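Local coordinates for protein superoxide dismutase 1 (Perkinsus marinus, PDB 2CW2) that probably converts superoxide radicals into hydrogen peroxide and molecular oxygen at an iron site, protecting the cell from them, at residues S50-T55 with Y193-R198; N43-H48 with L112-G117; P37-K42 with F108-A113. All blocks are in the same frame, centred on the assembly; numbering follows the deposited sequence.

Contact 1: residues S50-T55 with Y193-R198; sequences SAETLT and YYIDYR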
ATOM      1  N   SER A  50      -9.897   6.401  15.115  1.00 11.34           N
ATOM      2  CA  SER A  50      -9.326   7.079  16.274  1.00 10.83           C
ATOM      3  C   SER A  50      -8.851   8.485  15.963  1.00 10.69           C
ATOM      4  O   SER A  50      -8.588   8.818  14.807  1.00  9.61           O
ATOM      5  CB  SER A  50      -8.157   6.289  16.859  1.00 10.84           C
ATOM      6  OG  SER A  50      -7.053   6.232  15.967  1.00 11.11           O
ATOM      7  N   ALA A  51      -8.700   9.293  17.016  1.00 10.69           N
ATOM      8  CA  ALA A  51      -8.025  10.590  16.888  1.00 12.47           C
ATOM      9  C   ALA A  51      -6.590  10.435  16.382  1.00 13.40           C
ATOM     10  O   ALA A  51      -6.091  11.262  15.596  1.00 14.27           O
ATOM     11  CB  ALA A  51      -8.031  11.335  18.236  1.00 13.66           C
ATOM     12  N   GLU A  52      -5.914   9.381  16.826  1.00 12.80           N
ATOM     13  CA  GLU A  52      -4.538   9.170  16.387  1.00 10.87           C
ATOM     14  C   GLU A  52      -4.506   8.929  14.864  1.00 10.66           C
ATOM     15  O   GLU A  52      -3.650   9.477  14.154  1.00 10.58           O
ATOM     16  CB  GLU A  52      -3.875   8.003  17.143  1.00 11.16           C
ATOM     17  CG  GLU A  52      -2.442   7.796  16.682  1.00 10.90           C
ATOM     18  CD  GLU A  52      -1.730   6.645  17.356  1.00 13.22           C
ATOM     19  OE1 GLU A  52      -2.300   6.036  18.275  1.00 12.00           O
ATOM     20  OE2 GLU A  52      -0.571   6.366  16.965  1.00 13.19           O
ATOM     21  N   THR A  53      -5.466   8.146  14.364  1.00  9.48           N
ATOM     22  CA  THR A  53      -5.579   7.923  12.913  1.00  9.52           C
ATOM     23  C   THR A  53      -5.838   9.220  12.149  1.00 11.39           C
ATOM     24  O   THR A  53      -5.140   9.535  11.183  1.00 11.04           O
ATOM     25  CB  THR A  53      -6.656   6.891  12.609  1.00  8.54           C
ATOM     26  OG1 THR A  53      -6.150   5.597  12.944  1.00  8.67           O
ATOM     27  CG2 THR A  53      -6.948   6.793  11.080  1.00  8.10           C
ATOM     28  N   LEU A  54      -6.815   9.993  12.587  1.00 10.76           N
ATOM     29  CA  LEU A  54      -7.068  11.260  11.916  1.00 11.79           C
ATOM     30  C   LEU A  54      -5.871  12.207  11.927  1.00 11.93           C
ATOM     31  O   LEU A  54      -5.635  12.928  10.955  1.00 13.33           O
ATOM     32  CB  LEU A  54      -8.308  11.924  12.483  1.00 12.14           C
ATOM     33  CG  LEU A  54      -9.621  11.292  12.009  1.00 12.01           C
ATOM     34  CD1 LEU A  54     -10.824  11.963  12.683  1.00 13.74           C
ATOM     35  CD2 LEU A  54      -9.737  11.371  10.486  1.00 11.85           C
ATOM     36  N   THR A  55      -5.109  12.208  13.018  1.00 12.54           N
ATOM     37  CA  THR A  55      -3.943  13.066  13.119  1.00 12.11           C
ATOM     38  C   THR A  55      -2.877  12.661  12.113  1.00 12.68           C
ATOM     39  O   THR A  55      -2.395  13.486  11.346  1.00 14.07           O
ATOM     40  CB  THR A  55      -3.411  13.059  14.554  1.00 12.38           C
ATOM     41  OG1 THR A  55      -4.444  13.582  15.394  1.00 14.16           O
ATOM     42  CG2 THR A  55      -2.279  14.077  14.728  1.00 12.21           C
ATOM     43  N   TYR A 193      -6.119   2.519   8.192  1.00  8.54           N
ATOM     44  CA  TYR A 193      -6.725   1.682   9.214  1.00 10.21           C
ATOM     45  C   TYR A 193      -5.741   0.963  10.144  1.00 10.29           C
ATOM     46  O   TYR A 193      -6.160   0.398  11.152  1.00 11.33           O
ATOM     47  CB  TYR A 193      -7.646   0.629   8.573  1.00 10.09           C
ATOM     48  CG  TYR A 193      -6.970  -0.340   7.601  1.00 11.62           C
ATOM     49  CD1 TYR A 193      -6.365  -1.519   8.045  1.00 11.47           C
ATOM     50  CD2 TYR A 193      -6.986  -0.093   6.225  1.00 12.84           C
ATOM     51  CE1 TYR A 193      -5.766  -2.402   7.140  1.00 11.32           C
ATOM     52  CE2 TYR A 193      -6.389  -0.966   5.321  1.00 13.10           C
ATOM     53  CZ  TYR A 193      -5.787  -2.116   5.781  1.00 12.55           C
ATOM     54  OH  TYR A 193      -5.222  -2.984   4.863  1.00 12.75           O
ATOM     55  N   TYR A 194      -4.458   0.947   9.804  1.00 11.62           N
ATOM     56  CA  TYR A 194      -3.532   0.072  10.553  1.00 10.76           C
ATOM     57  C   TYR A 194      -3.404   0.388  12.045  1.00  9.78           C
ATOM     58  O   TYR A 194      -3.190  -0.530  12.842  1.00  9.16           O
ATOM     59  CB  TYR A 194      -2.138   0.014   9.923  1.00  9.75           C
ATOM     60  CG  TYR A 194      -1.522  -1.369  10.011  1.00 10.67           C
ATOM     61  CD1 TYR A 194      -1.948  -2.386   9.165  1.00 10.53           C
ATOM     62  CD2 TYR A 194      -0.518  -1.662  10.933  1.00 10.89           C
ATOM     63  CE1 TYR A 194      -1.388  -3.650   9.212  1.00 10.94           C
ATOM     64  CE2 TYR A 194       0.047  -2.946  10.999  1.00  9.64           C
ATOM     65  CZ  TYR A 194      -0.399  -3.922  10.126  1.00 10.43           C
ATOM     66  OH  TYR A 194       0.125  -5.191  10.144  1.00 11.44           O
ATOM     67  N   ILE A 195      -3.510   1.664  12.415  1.00  9.71           N
ATOM     68  CA  ILE A 195      -3.404   2.059  13.825  1.00 10.46           C
ATOM     69  C   ILE A 195      -4.558   1.470  14.626  1.00 10.98           C
ATOM     70  O   ILE A 195      -4.391   1.036  15.767  1.00 10.77           O
ATOM     71  CB  ILE A 195      -3.381   3.583  13.962  1.00 10.07           C
ATOM     72  CG1 ILE A 195      -2.128   4.154  13.320  1.00  9.79           C
ATOM     73  CG2 ILE A 195      -3.391   4.038  15.445  1.00 10.69           C
ATOM     74  CD1 ILE A 195      -2.178   5.685  13.171  1.00  9.90           C
ATOM     75  N   ASP A 196      -5.728   1.434  14.000  1.00 11.16           N
ATOM     76  CA  ASP A 196      -6.947   1.037  14.684  1.00 11.35           C
ATOM     77  C   ASP A 196      -7.297  -0.417  14.547  1.00 11.87           C
ATOM     78  O   ASP A 196      -7.975  -0.971  15.422  1.00 11.15           O
ATOM     79  CB  ASP A 196      -8.107   1.868  14.158  1.00 10.87           C
ATOM     80  CG  ASP A 196      -7.899   3.328  14.398  1.00 12.25           C
ATOM     81  OD1 ASP A 196      -7.210   3.653  15.392  1.00 13.73           O
ATOM     82  OD2 ASP A 196      -8.370   4.217  13.666  1.00 12.75           O
ATOM     83  N   TYR A 197      -6.871  -1.032  13.444  1.00  9.83           N
ATOM     84  CA  TYR A 197      -7.364  -2.367  13.086  1.00 11.35           C
ATOM     85  C   TYR A 197      -6.233  -3.319  12.706  1.00 11.04           C
ATOM     86  O   TYR A 197      -6.485  -4.479  12.448  1.00 10.92           O
ATOM     87  CB  TYR A 197      -8.372  -2.274  11.917  1.00 10.35           C
ATOM     88  CG  TYR A 197      -9.614  -1.529  12.338  1.00 12.03           C
ATOM     89  CD1 TYR A 197     -10.553  -2.127  13.190  1.00 12.79           C
ATOM     90  CD2 TYR A 197      -9.800  -0.205  11.987  1.00 12.87           C
ATOM     91  CE1 TYR A 197     -11.687  -1.436  13.618  1.00 13.61           C
ATOM     92  CE2 TYR A 197     -10.923   0.495  12.411  1.00 13.06           C
ATOM     93  CZ  TYR A 197     -11.859  -0.125  13.226  1.00 13.29           C
ATOM     94  OH  TYR A 197     -12.946   0.614  13.656  1.00 14.02           O
ATOM     95  N   ARG A 198      -5.008  -2.796  12.636  1.00 10.73           N
ATOM     96  CA  ARG A 198      -3.859  -3.540  12.127  1.00 10.96           C
ATOM     97  C   ARG A 198      -4.243  -4.182  10.790  1.00 12.96           C
ATOM     98  O   ARG A 198      -4.751  -3.499   9.909  1.00 12.88           O
ATOM     99  CB  ARG A 198      -3.401  -4.581  13.151  1.00 11.69           C
ATOM    100  CG  ARG A 198      -2.872  -3.952  14.449  1.00 12.12           C
ATOM    101  CD  ARG A 198      -1.416  -3.458  14.355  1.00 13.48           C
ATOM    102  NE  ARG A 198      -0.957  -2.929  15.642  1.00 12.73           N
ATOM    103  CZ  ARG A 198      -1.209  -1.709  16.098  1.00 15.44           C
ATOM    104  NH1 ARG A 198      -1.879  -0.817  15.366  1.00 15.47           N
ATOM    105  NH2 ARG A 198      -0.772  -1.360  17.304  1.00 16.80           N
TER
HETATM  106  O   HOH W   1      -4.704   3.849  10.887  1.00 10.65           O
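S50 and T53, at the start of helix 51-73, make a hydrogen-bonded contact near the surface between the N-cap of that helix and the carboxylate of D196 on the short helix 194-197. The carboxylate receives three hydrogen bonds. S50 OG donates at 2.6 Å, meeting the syn lone pair of D196 OD1, on the side of the other oxygen. D196 OD2 takes the backbone S50 N at 3.0 Å in a nearly straight bond (173°), and also T53 OG1 at 2.7 Å. These two donors lie on opposite faces of the carboxylate plane, both well out of it, and together the three bonds fix the rotation of the group. As N-cap, S50 has chi1 at 66°, its OG between the backbone N and the carbonyl carbon, and accepts from T53 N at 3.0 Å. Serine suits the place because one hydroxyl can accept from the helix and still donate a hydrogen bond to D196. In this iron/manganese superoxide dismutase fold the contact ties the first helix of the alpha-hairpin domain to the C-terminal domain. The side chain of T53 is about 9 Å from the bound iron. Closeness to a helix N-terminus would be expected to favour a charged D196. Threonine suits its place because its hydroxyl donates to D196 OD2 while accepting from a water, which in turn accepts from I195 N at 2.9 Å. I195 CG2 rests against the carboxylate end of E52, 3.6 Å from E52 OE1, where the extended glutamate chain crosses the isoleucine obliquely. E52 OE2 forms a salt bridge with R198 of the second subunit.

Contact 2: residues N43-H48 with L112-G117; sequences NALEPH and LAPNGG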
ATOM      1  N   ASN A  43     -11.453  13.607  17.706  1.00 15.32           N
ATOM      2  CA  ASN A  43     -12.063  12.441  18.351  1.00 16.91           C
ATOM      3  C   ASN A  43     -13.500  12.156  17.885  1.00 15.58           C
ATOM      4  O   ASN A  43     -14.191  11.284  18.428  1.00 13.84           O
ATOM      5  CB  ASN A  43     -11.954  12.530  19.892  1.00 19.72           C
ATOM      6  CG  ASN A  43     -12.891  13.547  20.499  1.00 22.72           C
ATOM      7  OD1 ASN A  43     -13.719  14.144  19.807  1.00 23.45           O
ATOM      8  ND2 ASN A  43     -12.788  13.730  21.829  1.00 22.98           N
ATOM      9  N   ALA A  44     -13.911  12.861  16.834  1.00 12.98           N
ATOM     10  CA  ALA A  44     -15.315  12.920  16.457  1.00 13.07           C
ATOM     11  C   ALA A  44     -15.844  11.622  15.830  1.00 12.31           C
ATOM     12  O   ALA A  44     -17.051  11.388  15.845  1.00 12.42           O
ATOM     13  CB  ALA A  44     -15.571  14.101  15.543  1.00 15.39           C
ATOM     14  N   LEU A  45     -14.936  10.808  15.284  1.00 11.33           N
ATOM     15  CA  LEU A  45     -15.279   9.553  14.610  1.00 11.81           C
ATOM     16  C   LEU A  45     -15.060   8.307  15.481  1.00 13.04           C
ATOM     17  O   LEU A  45     -15.211   7.164  15.016  1.00 12.27           O
ATOM     18  CB  LEU A  45     -14.476   9.421  13.296  1.00 11.61           C
ATOM     19  CG  LEU A  45     -14.556  10.615  12.354  1.00 11.64           C
ATOM     20  CD1 LEU A  45     -13.886  10.268  11.030  1.00 10.49           C
ATOM     21  CD2 LEU A  45     -16.015  11.039  12.146  1.00 11.71           C
ATOM     22  N   GLU A  46     -14.718   8.509  16.751  1.00 14.54           N
ATOM     23  CA  GLU A  46     -14.533   7.373  17.662  1.00 16.29           C
ATOM     24  C   GLU A  46     -15.873   6.717  17.988  1.00 16.19           C
ATOM     25  O   GLU A  46     -16.899   7.402  18.058  1.00 15.97           O
ATOM     26  CB  GLU A  46     -13.818   7.827  18.942  1.00 18.95           C
ATOM     27  CG  GLU A  46     -12.337   7.401  18.979  1.00 24.14           C
ATOM     28  CD  GLU A  46     -11.398   8.586  19.065  1.00 25.82           C
ATOM     29  OE1 GLU A  46     -10.218   8.445  19.476  1.00 25.16           O
ATOM     30  OE2 GLU A  46     -11.851   9.683  18.705  1.00 29.01           O
ATOM     31  N   PRO A  47     -15.886   5.404  18.207  1.00 17.34           N
ATOM     32  CA  PRO A  47     -14.686   4.558  18.242  1.00 16.88           C
ATOM     33  C   PRO A  47     -14.273   3.946  16.899  1.00 17.33           C
ATOM     34  O   PRO A  47     -13.280   3.199  16.833  1.00 16.73           O
ATOM     35  CB  PRO A  47     -15.101   3.443  19.205  1.00 18.20           C
ATOM     36  CG  PRO A  47     -16.575   3.255  18.913  1.00 17.06           C
ATOM     37  CD  PRO A  47     -17.112   4.637  18.492  1.00 17.65           C
ATOM     38  N   HIS A  48     -15.016   4.263  15.839  1.00 16.24           N
ATOM     39  CA  HIS A  48     -14.782   3.668  14.526  1.00 13.87           C
ATOM     40  C   HIS A  48     -13.429   4.057  13.915  1.00 13.18           C
ATOM     41  O   HIS A  48     -12.781   3.253  13.258  1.00 14.00           O
ATOM     42  CB  HIS A  48     -15.933   4.071  13.590  1.00 15.77           C
ATOM     43  CG  HIS A  48     -17.275   3.977  14.245  1.00 16.67           C
ATOM     44  ND1 HIS A  48     -17.801   2.779  14.670  1.00 16.61           N
ATOM     45  CD2 HIS A  48     -18.160   4.932  14.615  1.00 17.32           C
ATOM     46  CE1 HIS A  48     -18.976   2.993  15.237  1.00 17.02           C
ATOM     47  NE2 HIS A  48     -19.214   4.290  15.222  1.00 18.42           N
ATOM     48  N   LEU A 112     -16.871  11.174   5.546  1.00 11.18           N
ATOM     49  CA  LEU A 112     -17.135  10.667   6.890  1.00 11.42           C
ATOM     50  C   LEU A 112     -17.777  11.764   7.744  1.00 11.28           C
ATOM     51  O   LEU A 112     -17.632  12.947   7.443  1.00 11.98           O
ATOM     52  CB  LEU A 112     -15.842  10.196   7.575  1.00 11.75           C
ATOM     53  CG  LEU A 112     -14.843   9.434   6.714  1.00 12.16           C
ATOM     54  CD1 LEU A 112     -13.519   9.188   7.450  1.00 12.75           C
ATOM     55  CD2 LEU A 112     -15.499   8.142   6.250  1.00 12.14           C
ATOM     56  N   ALA A 113     -18.476  11.381   8.801  1.00  9.22           N
ATOM     57  CA  ALA A 113     -19.117  12.382   9.664  1.00 11.12           C
ATOM     58  C   ALA A 113     -19.475  11.773  11.026  1.00 12.08           C
ATOM     59  O   ALA A 113     -19.846  10.610  11.112  1.00 10.65           O
ATOM     60  CB  ALA A 113     -20.366  12.950   8.990  1.00 10.77           C
ATOM     61  N   PRO A 114     -19.351  12.565  12.085  1.00 12.60           N
ATOM     62  CA  PRO A 114     -19.701  12.099  13.436  1.00 13.95           C
ATOM     63  C   PRO A 114     -21.166  11.707  13.575  1.00 15.62           C
ATOM     64  O   PRO A 114     -21.467  10.831  14.392  1.00 16.76           O
ATOM     65  CB  PRO A 114     -19.394  13.304  14.336  1.00 13.91           C
ATOM     66  CG  PRO A 114     -19.122  14.460  13.432  1.00 13.80           C
ATOM     67  CD  PRO A 114     -18.866  13.954  12.062  1.00 13.50           C
ATOM     68  N   ASN A 115     -22.068  12.332  12.830  1.00 14.46           N
ATOM     69  CA  ASN A 115     -23.473  11.930  12.943  1.00 14.25           C
ATOM     70  C   ASN A 115     -23.878  11.180  11.681  1.00 14.57           C
ATOM     71  O   ASN A 115     -25.052  11.187  11.282  1.00 13.60           O
ATOM     72  CB  ASN A 115     -24.383  13.141  13.174  1.00 13.73           C
ATOM     73  CG  ASN A 115     -25.810  12.743  13.584  1.00 13.26           C
ATOM     74  OD1 ASN A 115     -26.005  11.807  14.336  1.00 12.66           O
ATOM     75  ND2 ASN A 115     -26.804  13.456  13.059  1.00 14.24           N
ATOM     76  N   GLY A 116     -22.904  10.544  11.038  1.00 14.87           N
ATOM     77  CA  GLY A 116     -23.180   9.845   9.790  1.00 15.19           C
ATOM     78  C   GLY A 116     -23.559   8.387  10.037  1.00 15.49           C
ATOM     79  O   GLY A 116     -24.029   8.030  11.116  1.00 15.23           O
ATOM     80  N   GLY A 117     -23.340   7.548   9.027  1.00 14.23           N
ATOM     81  CA  GLY A 117     -23.595   6.119   9.130  1.00 14.26           C
ATOM     82  C   GLY A 117     -25.028   5.726   8.853  1.00 14.19           C
ATOM     83  O   GLY A 117     -25.864   6.535   8.412  1.00 14.16           O
TER
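L45 and P114 bring two type I beta turns together, N43 to E46 and A113 to G116, with L45 CA and P114 CA 5.2 Å apart and no hydrogen bond between the segments. In the iron/manganese superoxide dismutase fold the first turn belongs to the loop leading into helix 51-73 and the second follows helix 93-110, so the contact joins the chain on its way into one long helix to the chain leaving another. Each turn has its own backbone bond, the shorter being G116 N to A113 O at 3.1 Å. P114 suits the second position of its turn, since its ring already holds phi near the value required there. The side chain of L45 does most of the touching. Its CG lies beside the backbone N and anti to the carbonyl carbon (chi1 -52°), and the two methyls beyond it have separate targets. L45 CD1 meets L112 CD1 at 3.8 Å, the two leucines crossing at about a right angle, while L45 CD2 rests 3.7 Å from P114 N, over the peptide link between A113 and P114. A branched aliphatic residue fits here because it can fill both places at once with no polar group to satisfy. Backbone bonds from A113 to L211 and from G117 to V212 tie the second segment to the C-terminal domain. At the more open end A44, with a single methyl, puts its CB 4.1 Å from P114 CB, and A44 O comes within 3.4 Å of that same P114 CB.

Contact 3: residues P37-K42 with F108-A113; sequences PLPYVK and FFNNLA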
ATOM      1  N   PRO A  37      -9.044  21.786   6.084  1.00 15.29           N
ATOM      2  CA  PRO A  37      -9.157  21.230   7.430  1.00 16.54           C
ATOM      3  C   PRO A  37     -10.226  20.160   7.464  1.00 16.08           C
ATOM      4  O   PRO A  37     -11.139  20.162   6.642  1.00 16.85           O
ATOM      5  CB  PRO A  37      -9.597  22.440   8.280  1.00 16.52           C
ATOM      6  CG  PRO A  37     -10.322  23.281   7.309  1.00 17.24           C
ATOM      7  CD  PRO A  37      -9.536  23.172   6.018  1.00 16.77           C
ATOM      8  N   LEU A  38     -10.071  19.230   8.393  1.00 16.61           N
ATOM      9  CA  LEU A  38     -11.091  18.228   8.678  1.00 15.93           C
ATOM     10  C   LEU A  38     -12.374  18.947   9.052  1.00 16.01           C
ATOM     11  O   LEU A  38     -12.344  19.966   9.760  1.00 14.84           O
ATOM     12  CB  LEU A  38     -10.647  17.383   9.864  1.00 16.91           C
ATOM     13  CG  LEU A  38     -10.115  15.962   9.716  1.00 19.08           C
ATOM     14  CD1 LEU A  38      -9.679  15.571   8.304  1.00 18.36           C
ATOM     15  CD2 LEU A  38      -9.048  15.613  10.767  1.00 17.81           C
ATOM     16  N   PRO A  39     -13.509  18.433   8.598  1.00 15.17           N
ATOM     17  CA  PRO A  39     -14.807  19.011   8.986  1.00 15.67           C
ATOM     18  C   PRO A  39     -15.311  18.630  10.388  1.00 14.93           C
ATOM     19  O   PRO A  39     -16.468  18.920  10.698  1.00 16.63           O
ATOM     20  CB  PRO A  39     -15.771  18.529   7.885  1.00 15.83           C
ATOM     21  CG  PRO A  39     -15.048  17.426   7.133  1.00 15.54           C
ATOM     22  CD  PRO A  39     -13.637  17.320   7.645  1.00 16.15           C
ATOM     23  N   TYR A  40     -14.463  18.009  11.210  1.00 13.84           N
ATOM     24  CA  TYR A  40     -14.830  17.592  12.565  1.00 13.65           C
ATOM     25  C   TYR A  40     -13.553  17.551  13.406  1.00 14.44           C
ATOM     26  O   TYR A  40     -12.428  17.531  12.859  1.00 13.67           O
ATOM     27  CB  TYR A  40     -15.519  16.205  12.544  1.00 12.02           C
ATOM     28  CG  TYR A  40     -14.977  15.319  11.433  1.00 11.96           C
ATOM     29  CD1 TYR A  40     -13.724  14.716  11.549  1.00 11.46           C
ATOM     30  CD2 TYR A  40     -15.700  15.129  10.249  1.00 11.56           C
ATOM     31  CE1 TYR A  40     -13.194  13.954  10.516  1.00  9.65           C
ATOM     32  CE2 TYR A  40     -15.182  14.363   9.207  1.00 10.86           C
ATOM     33  CZ  TYR A  40     -13.922  13.780   9.356  1.00 10.25           C
ATOM     34  OH  TYR A  40     -13.391  13.021   8.340  1.00 11.22           O
ATOM     35  N   VAL A  41     -13.713  17.531  14.727  1.00 13.07           N
ATOM     36  CA  VAL A  41     -12.558  17.482  15.618  1.00 13.62           C
ATOM     37  C   VAL A  41     -11.979  16.060  15.595  1.00 13.60           C
ATOM     38  O   VAL A  41     -12.609  15.123  15.084  1.00 13.14           O
ATOM     39  CB  VAL A  41     -12.931  17.891  17.048  1.00 14.77           C
ATOM     40  CG1 VAL A  41     -13.546  19.301  17.043  1.00 15.36           C
ATOM     41  CG2 VAL A  41     -13.891  16.864  17.633  1.00 14.99           C
ATOM     42  N   LYS A  42     -10.779  15.907  16.133  1.00 13.63           N
ATOM     43  CA  LYS A  42     -10.038  14.658  15.995  1.00 14.96           C
ATOM     44  C   LYS A  42     -10.692  13.427  16.621  1.00 15.73           C
ATOM     45  O   LYS A  42     -10.528  12.314  16.096  1.00 13.90           O
ATOM     46  CB  LYS A  42      -8.614  14.831  16.516  1.00 16.51           C
ATOM     47  CG  LYS A  42      -7.793  15.826  15.699  1.00 17.46           C
ATOM     48  CD  LYS A  42      -7.450  15.270  14.302  1.00 18.31           C
ATOM     49  CE  LYS A  42      -6.571  16.237  13.504  1.00 19.71           C
ATOM     50  NZ  LYS A  42      -5.232  16.454  14.125  1.00 21.82           N
ATOM     51  N   PHE A 108     -12.335  11.852   0.848  1.00  9.22           N
ATOM     52  CA  PHE A 108     -12.500  10.799   1.869  1.00  8.92           C
ATOM     53  C   PHE A 108     -12.947  11.397   3.211  1.00  8.68           C
ATOM     54  O   PHE A 108     -13.943  10.982   3.792  1.00  8.73           O
ATOM     55  CB  PHE A 108     -11.190  10.002   2.047  1.00  8.97           C
ATOM     56  CG  PHE A 108     -11.265   8.918   3.119  1.00  9.41           C
ATOM     57  CD1 PHE A 108     -12.174   7.872   3.011  1.00  8.04           C
ATOM     58  CD2 PHE A 108     -10.397   8.943   4.212  1.00 10.06           C
ATOM     59  CE1 PHE A 108     -12.243   6.885   3.986  1.00  8.92           C
ATOM     60  CE2 PHE A 108     -10.448   7.948   5.189  1.00 10.15           C
ATOM     61  CZ  PHE A 108     -11.383   6.915   5.068  1.00  8.82           C
ATOM     62  N   PHE A 109     -12.226  12.393   3.699  1.00  9.68           N
ATOM     63  CA  PHE A 109     -12.537  12.958   5.011  1.00 10.16           C
ATOM     64  C   PHE A 109     -13.896  13.690   5.004  1.00 11.73           C
ATOM     65  O   PHE A 109     -14.612  13.697   6.021  1.00 11.07           O
ATOM     66  CB  PHE A 109     -11.395  13.895   5.476  1.00 10.45           C
ATOM     67  CG  PHE A 109     -10.068  13.187   5.735  1.00 10.33           C
ATOM     68  CD1 PHE A 109      -8.882  13.704   5.226  1.00  9.88           C
ATOM     69  CD2 PHE A 109     -10.005  12.060   6.550  1.00 10.01           C
ATOM     70  CE1 PHE A 109      -7.646  13.074   5.467  1.00 10.32           C
ATOM     71  CE2 PHE A 109      -8.783  11.413   6.785  1.00 10.65           C
ATOM     72  CZ  PHE A 109      -7.587  11.935   6.240  1.00  9.78           C
ATOM     73  N   ASN A 110     -14.250  14.286   3.862  1.00 10.81           N
ATOM     74  CA  ASN A 110     -15.577  14.884   3.684  1.00 12.54           C
ATOM     75  C   ASN A 110     -16.681  13.824   3.726  1.00 12.23           C
ATOM     76  O   ASN A 110     -17.819  14.107   4.138  1.00 12.11           O
ATOM     77  CB  ASN A 110     -15.648  15.655   2.354  1.00 12.72           C
ATOM     78  CG  ASN A 110     -14.984  17.037   2.437  1.00 14.55           C
ATOM     79  OD1 ASN A 110     -14.539  17.617   1.415  1.00 16.27           O
ATOM     80  ND2 ASN A 110     -14.951  17.584   3.625  1.00 14.46           N
ATOM     81  N   ASN A 111     -16.307  12.605   3.325  1.00 12.22           N
ATOM     82  CA  ASN A 111     -17.211  11.466   3.153  1.00 13.23           C
ATOM     83  C   ASN A 111     -17.525  10.761   4.458  1.00 11.91           C
ATOM     84  O   ASN A 111     -18.328   9.825   4.469  1.00 11.89           O
ATOM     85  CB  ASN A 111     -16.576  10.459   2.161  1.00 17.73           C
ATOM     86  CG  ASN A 111     -17.529   9.393   1.710  1.00 20.55           C
ATOM     87  OD1 ASN A 111     -17.290   8.727   0.725  1.00 19.75           O
ATOM     88  ND2 ASN A 111     -18.651   9.241   2.431  1.00 23.86           N
ATOM     89  N   LEU A 112     -16.871  11.174   5.546  1.00 11.18           N
ATOM     90  CA  LEU A 112     -17.135  10.667   6.890  1.00 11.42           C
ATOM     91  C   LEU A 112     -17.777  11.764   7.744  1.00 11.28           C
ATOM     92  O   LEU A 112     -17.632  12.947   7.443  1.00 11.98           O
ATOM     93  CB  LEU A 112     -15.842  10.196   7.575  1.00 11.75           C
ATOM     94  CG  LEU A 112     -14.843   9.434   6.714  1.00 12.16           C
ATOM     95  CD1 LEU A 112     -13.519   9.188   7.450  1.00 12.75           C
ATOM     96  CD2 LEU A 112     -15.499   8.142   6.250  1.00 12.14           C
ATOM     97  N   ALA A 113     -18.476  11.381   8.801  1.00  9.22           N
ATOM     98  CA  ALA A 113     -19.117  12.382   9.664  1.00 11.12           C
ATOM     99  C   ALA A 113     -19.475  11.773  11.026  1.00 12.08           C
ATOM    100  O   ALA A 113     -19.846  10.610  11.112  1.00 10.65           O
ATOM    101  CB  ALA A 113     -20.366  12.950   8.990  1.00 10.77           C
TER
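Y40 and L38 reach from the loop before helix 51-73 onto F109, near the C-terminal end of helix 93-110. The tyrosine has chi1 at 33°, off a staggered position, which puts CG between the backbone N and the carbonyl carbon; its ring reaches the end of the helix. At the tip Y40 OH donates to F109 O at 2.7 Å; the carbonyl oxygen lies at the edge of the tyrosine ring, near its plane, and the hydroxyl stays close to the carbonyl plane. L112 CB comes 3.8 Å from Y40 OH, and on one ring face P39 CD sits toward the rim. L38 works on the phenylalanine instead. Its chi2 of 17° leaves CD1 nearly eclipsed with CA, and this methyl lies over one face of the F109 ring, toward the CG side of its rim: L38 CD1 is 3.5 Å from F109 CG and 3.9 Å from the ring centroid, 27° off the normal, a CH-pi contact. P39 CG packs against N110 ND2 at 3.5 Å, the two side chains crossing at about a right angle. Both segments belong to the alpha-hairpin domain of this superoxide dismutase family. F109 is second-shell to the metal: its side chain lies about 6 Å from the iron, and its ring packs edge-to-face with that of the iron ligand H57. Tyrosine suits its place by pairing an apolar ring with one donor: its hydroxyl gives F109 O, which also accepts a weak bond from L112 N, a short hydrogen bond near the helix end, while its ring packs on P39 and L112.

Overall arrangement
The three contacts gather around the entry to helix 51-73. Along the chain the order is 37-42, 43-48 and 50-55, whose partners are 108-113, 112-117 and 193-198, so contacts 2 and 3 share L112 and A113 while contact 1 leads to the C-terminal domain. Centres of contacts 2 and 3 are 9 Å apart, those of contacts 1 and 2 about 13 Å, and those of contacts 1 and 3 about 14 Å. They touch directly: Y197 OH probably bonds to H48 O, T55 OG1 to K42 NZ, and L45 packs on Y40. One short run of chain thus joins both domains, its contacts coming within about 10 Å of the iron at the closest side chains, and contact 1 also reaches the second subunit.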